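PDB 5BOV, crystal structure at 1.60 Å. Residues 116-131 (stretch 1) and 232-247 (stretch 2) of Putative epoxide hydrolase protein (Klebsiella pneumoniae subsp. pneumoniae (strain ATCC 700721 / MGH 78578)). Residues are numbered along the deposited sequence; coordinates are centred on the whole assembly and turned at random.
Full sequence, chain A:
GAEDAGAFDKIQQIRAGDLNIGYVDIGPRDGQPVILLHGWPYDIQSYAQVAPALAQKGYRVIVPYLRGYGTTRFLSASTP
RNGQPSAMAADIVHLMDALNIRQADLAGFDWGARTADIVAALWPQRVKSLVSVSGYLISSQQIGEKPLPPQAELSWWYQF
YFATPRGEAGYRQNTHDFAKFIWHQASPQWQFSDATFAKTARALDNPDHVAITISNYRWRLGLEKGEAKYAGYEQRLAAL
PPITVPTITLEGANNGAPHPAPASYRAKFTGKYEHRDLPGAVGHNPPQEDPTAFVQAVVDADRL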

# COMPACT_ATOMS: atom_id res chain seq x y z
N ALA A 116 -2.63 2.31 -5.17
CA ALA A 116 -2.24 3.33 -6.14
C ALA A 116 -2.47 2.89 -7.58
O ALA A 116 -2.91 3.70 -8.40
N ASP A 117 -2.20 1.61 -7.88
CA ASP A 117 -2.44 1.02 -9.15
C ASP A 117 -3.96 1.22 -9.53
O ASP A 117 -4.27 1.59 -10.67
N ILE A 118 -4.85 0.89 -8.59
CA ILE A 118 -6.26 0.99 -8.83
C ILE A 118 -6.66 2.46 -9.08
O ILE A 118 -7.46 2.71 -10.03
N VAL A 119 -6.18 3.39 -8.28
CA VAL A 119 -6.51 4.79 -8.52
C VAL A 119 -6.07 5.20 -9.91
O VAL A 119 -6.83 5.85 -10.66
N ALA A 120 -4.86 4.79 -10.33
CA ALA A 120 -4.37 5.14 -11.61
C ALA A 120 -5.16 4.51 -12.74
O ALA A 120 -5.31 5.11 -13.80
N ALA A 121 -5.62 3.28 -12.56
CA ALA A 121 -6.37 2.61 -13.61
C ALA A 121 -7.80 3.13 -13.74
O ALA A 121 -8.36 3.26 -14.88
N LEU A 122 -8.45 3.39 -12.64
CA LEU A 122 -9.88 3.78 -12.69
C LEU A 122 -10.11 5.27 -12.74
O LEU A 122 -11.12 5.71 -13.34
N TRP A 123 -9.22 6.04 -12.12
CA TRP A 123 -9.29 7.50 -12.17
C TRP A 123 -7.95 8.09 -12.63
O TRP A 123 -7.32 8.86 -11.87
N PRO A 124 -7.52 7.81 -13.86
CA PRO A 124 -6.22 8.27 -14.30
C PRO A 124 -6.02 9.82 -14.24
O PRO A 124 -4.89 10.29 -14.04
N GLN A 125 -7.10 10.59 -14.41
CA GLN A 125 -6.97 12.05 -14.37
C GLN A 125 -6.47 12.53 -12.99
O GLN A 125 -5.96 13.65 -12.88
N ARG A 126 -6.65 11.72 -11.96
CA ARG A 126 -6.23 12.09 -10.60
C ARG A 126 -4.78 11.74 -10.33
O ARG A 126 -4.23 12.08 -9.27
N VAL A 127 -4.15 10.99 -11.23
CA VAL A 127 -2.79 10.46 -10.99
C VAL A 127 -1.79 11.01 -11.99
O VAL A 127 -1.80 10.69 -13.20
N LYS A 128 -0.94 11.92 -11.55
CA LYS A 128 0.07 12.50 -12.44
C LYS A 128 1.12 11.46 -12.89
O LYS A 128 1.49 11.43 -14.07
N SER A 129 1.67 10.72 -11.93
CA SER A 129 2.60 9.65 -12.22
C SER A 129 2.53 8.70 -11.03
O SER A 129 1.94 9.03 -10.00
N LEU A 130 3.07 7.52 -11.24
CA LEU A 130 2.98 6.40 -10.32
C LEU A 130 4.30 5.69 -10.10
O LEU A 130 5.06 5.47 -11.05
N VAL A 131 4.65 5.44 -8.82
CA VAL A 131 5.72 4.55 -8.47
C VAL A 131 5.06 3.33 -7.84
O VAL A 131 4.41 3.43 -6.81
N GLY A 232 -19.02 -2.51 -8.94
CA GLY A 232 -18.73 -1.92 -10.25
C GLY A 232 -17.21 -1.75 -10.46
O GLY A 232 -16.65 -2.10 -11.54
N TYR A 233 -16.55 -1.23 -9.43
CA TYR A 233 -15.11 -1.10 -9.54
C TYR A 233 -14.46 -2.45 -9.70
O TYR A 233 -13.55 -2.58 -10.49
N GLU A 234 -14.87 -3.46 -8.92
CA GLU A 234 -14.23 -4.75 -8.98
C GLU A 234 -14.48 -5.40 -10.33
O GLU A 234 -13.60 -6.11 -10.87
N GLN A 235 -15.65 -5.16 -10.90
CA GLN A 235 -15.88 -5.68 -12.25
C GLN A 235 -14.92 -5.08 -13.29
O GLN A 235 -14.36 -5.83 -14.13
N ARG A 236 -14.66 -3.76 -13.21
CA ARG A 236 -13.74 -3.11 -14.10
C ARG A 236 -12.29 -3.68 -13.85
O ARG A 236 -11.55 -3.93 -14.80
N LEU A 237 -11.97 -3.91 -12.58
CA LEU A 237 -10.60 -4.34 -12.23
C LEU A 237 -10.37 -5.77 -12.65
O LEU A 237 -9.25 -6.15 -12.97
N ALA A 238 -11.41 -6.58 -12.71
CA ALA A 238 -11.24 -7.98 -13.07
C ALA A 238 -10.79 -8.16 -14.51
O ALA A 238 -10.21 -9.21 -14.86
N ALA A 239 -11.00 -7.14 -15.33
CA ALA A 239 -10.46 -7.14 -16.71
C ALA A 239 -8.96 -6.88 -16.79
O ALA A 239 -8.40 -6.90 -17.87
N LEU A 240 -8.34 -6.57 -15.64
CA LEU A 240 -6.93 -6.21 -15.57
C LEU A 240 -6.62 -5.04 -16.49
O LEU A 240 -5.78 -5.16 -17.38
N PRO A 241 -7.27 -3.91 -16.28
CA PRO A 241 -7.06 -2.77 -17.14
C PRO A 241 -5.63 -2.23 -17.06
O PRO A 241 -5.06 -2.19 -15.99
N PRO A 242 -5.08 -1.76 -18.16
CA PRO A 242 -3.73 -1.23 -18.08
C PRO A 242 -3.69 0.15 -17.46
O PRO A 242 -4.73 0.82 -17.35
N ILE A 243 -2.52 0.52 -16.96
CA ILE A 243 -2.32 1.85 -16.39
C ILE A 243 -1.68 2.70 -17.46
O ILE A 243 -0.61 2.37 -18.03
N THR A 244 -2.28 3.85 -17.70
CA THR A 244 -1.90 4.72 -18.80
C THR A 244 -0.95 5.87 -18.39
O THR A 244 -0.42 6.59 -19.23
N VAL A 245 -0.81 6.10 -17.06
CA VAL A 245 -0.05 7.24 -16.57
C VAL A 245 1.43 6.90 -16.48
O VAL A 245 1.81 5.71 -16.42
N PRO A 246 2.29 7.90 -16.52
CA PRO A 246 3.74 7.61 -16.41
C PRO A 246 4.05 6.84 -15.11
O PRO A 246 3.65 7.25 -14.07
N THR A 247 4.79 5.75 -15.26
CA THR A 247 5.00 4.83 -14.13
C THR A 247 6.45 4.38 -14.08
O THR A 247 7.04 4.00 -15.13

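The helix 116-122 and the helix beginning before 232 cross almost at right angles, with an axis-to-axis distance of 11.1 Å. That spacing is filled by side chains. Leu 122 has the largest area covered by the other stretch. Its CA-to-CB bond points sideways, but the m,t rotamer (chi1 -57°, chi2 -176°) brings its end to the second helix. There CD1 lies 4.0 Å from Tyr 233 CB, and CD2 lies 3.9 Å from Leu 237 CD2. Leu 237 points toward the first helix and is also m,t. Its CD1 meets Ile 118 CG2 at 3.9 Å.

Trp 123 is the first residue to leave helical geometry. With chi1 at -55° (m) and chi2 at -78°, its indole reaches Tyr 233. The edge of Trp 123 meets the face of the Tyr 233 ring, with CZ2 of Trp 123 3.7 Å from CE1 of Tyr 233. The ring planes stand at 78°. Tyr 233 is itself m and points toward stretch 1.

Arg 236 extends along the same border with chi angles m, t, p and a chi4 of -170°. This fold lays its guanidinium with one face over Leu 122 CD2. Its NH2 gives a weak hydrogen bond to Leu 122 O (3.2 Å, 131°). The same NH2 donates to water 2 (3.0 Å), which in turn donates to Ala 121 O (2.9 Å).

The small side chains of Ala 120 and Ala 121 point toward stretch 2, and the chain comes close here: the CA atoms of Ala 121 and Ile 243 are 5.0 Å apart. Ala 121 CB touches Pro 241 CG and Ile 243 CG1, both at 4.1 Å. Ile 243 starts sideways, but its m,t rotamer carries CD1 to 3.8 Å from Asp 117 CB and 4.0 Å from Leu 130 CD2. Its CG2 lies 4.0 Å from Ala 120 CB. Water 1 donates to Ala 120 O (2.8 Å) and accepts from Thr 244 N (2.9 Å).

Val 245, chi1 -51° (m), points inward. Its CG1 lies 4.1 Å from Pro 124 CB. Its CG2 meets Val 127 CG1 at 4.0 Å, and Ala 120 CB and Leu 130 CB at 4.1 Å each.

Leu 130 and Thr 247 pair in parallel strands, with both side chains on the same sheet face. Leu 130 N donates to Pro 246 O (2.9 Å). Leu 130 is t,p. Thr 247 is m, which lets OG1 donate to Val 245 O (2.9 Å) while lying 3.7 Å from Leu 130 CB.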

# COMPACT_ATOMS: atom_id res chain seq x y z
CB ALA A 116 -0.74 3.65 -5.97
CB ASP A 117 -2.13 -0.44 -9.22
CG ASP A 117 -0.65 -0.76 -9.13
OD1 ASP A 117 0.20 0.16 -9.14
OD2 ASP A 117 -0.41 -1.96 -8.92
CB ILE A 118 -7.08 0.38 -7.69
CG1 ILE A 118 -6.87 -1.10 -7.66
CG2 ILE A 118 -8.61 0.71 -7.84
CD1 ILE A 118 -7.35 -1.78 -6.38
CB VAL A 119 -5.94 5.74 -7.46
CG1 VAL A 119 -6.35 7.12 -7.71
CG2 VAL A 119 -6.48 5.31 -6.12
CB ALA A 120 -2.88 4.77 -11.70
CB ALA A 121 -6.36 1.11 -13.31
CB LEU A 122 -10.66 3.21 -11.51
CG LEU A 122 -10.62 1.68 -11.35
CD1 LEU A 122 -11.52 1.27 -10.20
CD2 LEU A 122 -11.01 0.93 -12.60
CB TRP A 123 -9.70 8.04 -10.81
CG TRP A 123 -10.93 7.45 -10.33
CD1 TRP A 123 -12.20 7.79 -10.74
CD2 TRP A 123 -11.09 6.40 -9.34
NE1 TRP A 123 -13.12 6.98 -10.09
CE2 TRP A 123 -12.48 6.19 -9.16
CE3 TRP A 123 -10.21 5.64 -8.59
CZ2 TRP A 123 -13.00 5.22 -8.26
CZ3 TRP A 123 -10.70 4.66 -7.75
CH2 TRP A 123 -12.07 4.44 -7.56
CB PRO A 124 -6.11 7.78 -15.72
CG PRO A 124 -7.53 7.53 -16.15
CD PRO A 124 -8.19 7.03 -14.92
CB GLN A 125 -8.29 12.78 -14.69
CG GLN A 125 -8.70 12.59 -16.09
CD GLN A 125 -10.07 13.26 -16.43
OE1 GLN A 125 -10.47 14.31 -15.88
NE2 GLN A 125 -10.76 12.65 -17.36
CB ARG A 126 -7.06 11.37 -9.56
CG ARG A 126 -8.59 11.54 -9.62
CD ARG A 126 -9.08 12.94 -9.68
NE ARG A 126 -8.92 13.71 -8.46
CZ ARG A 126 -9.78 13.76 -7.44
NH1 ARG A 126 -10.88 13.02 -7.39
NH2 ARG A 126 -9.47 14.53 -6.39
CB VAL A 127 -2.74 8.92 -10.98
CG1 VAL A 127 -1.33 8.45 -10.59
CG2 VAL A 127 -3.76 8.37 -10.01
CB LYS A 128 0.71 13.73 -11.76
CG LYS A 128 1.74 14.42 -12.56
CD LYS A 128 2.26 15.67 -11.79
CE LYS A 128 3.18 16.43 -12.70
NZ LYS A 128 4.49 15.78 -12.85
CB SER A 129 4.00 10.16 -12.38
OG SER A 129 4.54 10.69 -11.14
CB LEU A 130 2.01 5.38 -10.96
CG LEU A 130 1.79 4.07 -10.27
CD1 LEU A 130 1.19 4.26 -8.87
CD2 LEU A 130 0.94 3.12 -11.13
CB VAL A 131 6.76 5.17 -7.52
CG1 VAL A 131 7.78 4.15 -7.11
CG2 VAL A 131 7.45 6.32 -8.23
CB TYR A 233 -14.57 -0.45 -8.28
CG TYR A 233 -15.16 0.91 -7.96
CD1 TYR A 233 -15.49 1.81 -8.94
CD2 TYR A 233 -15.24 1.31 -6.62
CE1 TYR A 233 -16.01 3.12 -8.61
CE2 TYR A 233 -15.72 2.60 -6.29
CZ TYR A 233 -16.09 3.47 -7.26
OH TYR A 233 -16.53 4.74 -6.92
CB GLU A 234 -14.65 -5.69 -7.88
CG GLU A 234 -14.35 -5.19 -6.50
CD GLU A 234 -12.83 -5.04 -6.15
OE1 GLU A 234 -11.97 -5.50 -6.95
OE2 GLU A 234 -12.56 -4.42 -5.09
CB GLN A 235 -17.33 -5.45 -12.67
CG GLN A 235 -17.60 -5.90 -14.13
CD GLN A 235 -19.08 -5.79 -14.45
OE1 GLN A 235 -19.87 -5.21 -13.68
NE2 GLN A 235 -19.48 -6.37 -15.54
CB ARG A 236 -13.74 -1.59 -13.92
CG ARG A 236 -14.99 -0.99 -14.49
CD ARG A 236 -15.22 0.43 -13.99
NE ARG A 236 -14.24 1.40 -14.48
CZ ARG A 236 -14.12 2.66 -14.01
NH1 ARG A 236 -14.95 3.13 -13.04
NH2 ARG A 236 -13.18 3.49 -14.50
CB LEU A 237 -10.36 -4.15 -10.74
CG LEU A 237 -10.33 -2.69 -10.29
CD1 LEU A 237 -10.31 -2.64 -8.77
CD2 LEU A 237 -9.08 -1.96 -10.87
CB ALA A 238 -12.54 -8.74 -12.81
CB ALA A 239 -11.21 -6.15 -17.57
CB LEU A 240 -6.03 -7.39 -15.80
CG LEU A 240 -6.34 -8.67 -15.00
CD1 LEU A 240 -5.29 -9.75 -15.33
CD2 LEU A 240 -6.42 -8.40 -13.53
CB PRO A 241 -8.04 -1.75 -16.58
CG PRO A 241 -8.13 -2.10 -15.15
CD PRO A 241 -8.16 -3.58 -15.17
CB PRO A 242 -3.34 -1.14 -19.55
CG PRO A 242 -4.63 -0.94 -20.28
CD PRO A 242 -5.58 -1.85 -19.55
CB ILE A 243 -1.45 1.71 -15.14
CG1 ILE A 243 -2.35 1.11 -14.03
CG2 ILE A 243 -0.94 3.07 -14.71
CD1 ILE A 243 -1.63 0.54 -12.88
CB THR A 244 -3.17 5.36 -19.45
OG1 THR A 244 -3.81 6.23 -18.52
CG2 THR A 244 -4.10 4.30 -19.96
CB VAL A 245 -0.54 7.73 -15.19
CG1 VAL A 245 -2.07 7.94 -15.25
CG2 VAL A 245 -0.19 6.80 -14.07
CB PRO A 246 4.41 9.01 -16.40
CG PRO A 246 3.42 9.84 -17.10
CD PRO A 246 2.07 9.35 -16.71
CB THR A 247 4.13 3.61 -14.29
OG1 THR A 247 2.72 4.00 -14.30
CG2 THR A 247 4.34 2.63 -13.17
O HOH W 1 -4.78 4.54 -16.49
O HOH W 2 -10.83 2.98 -16.34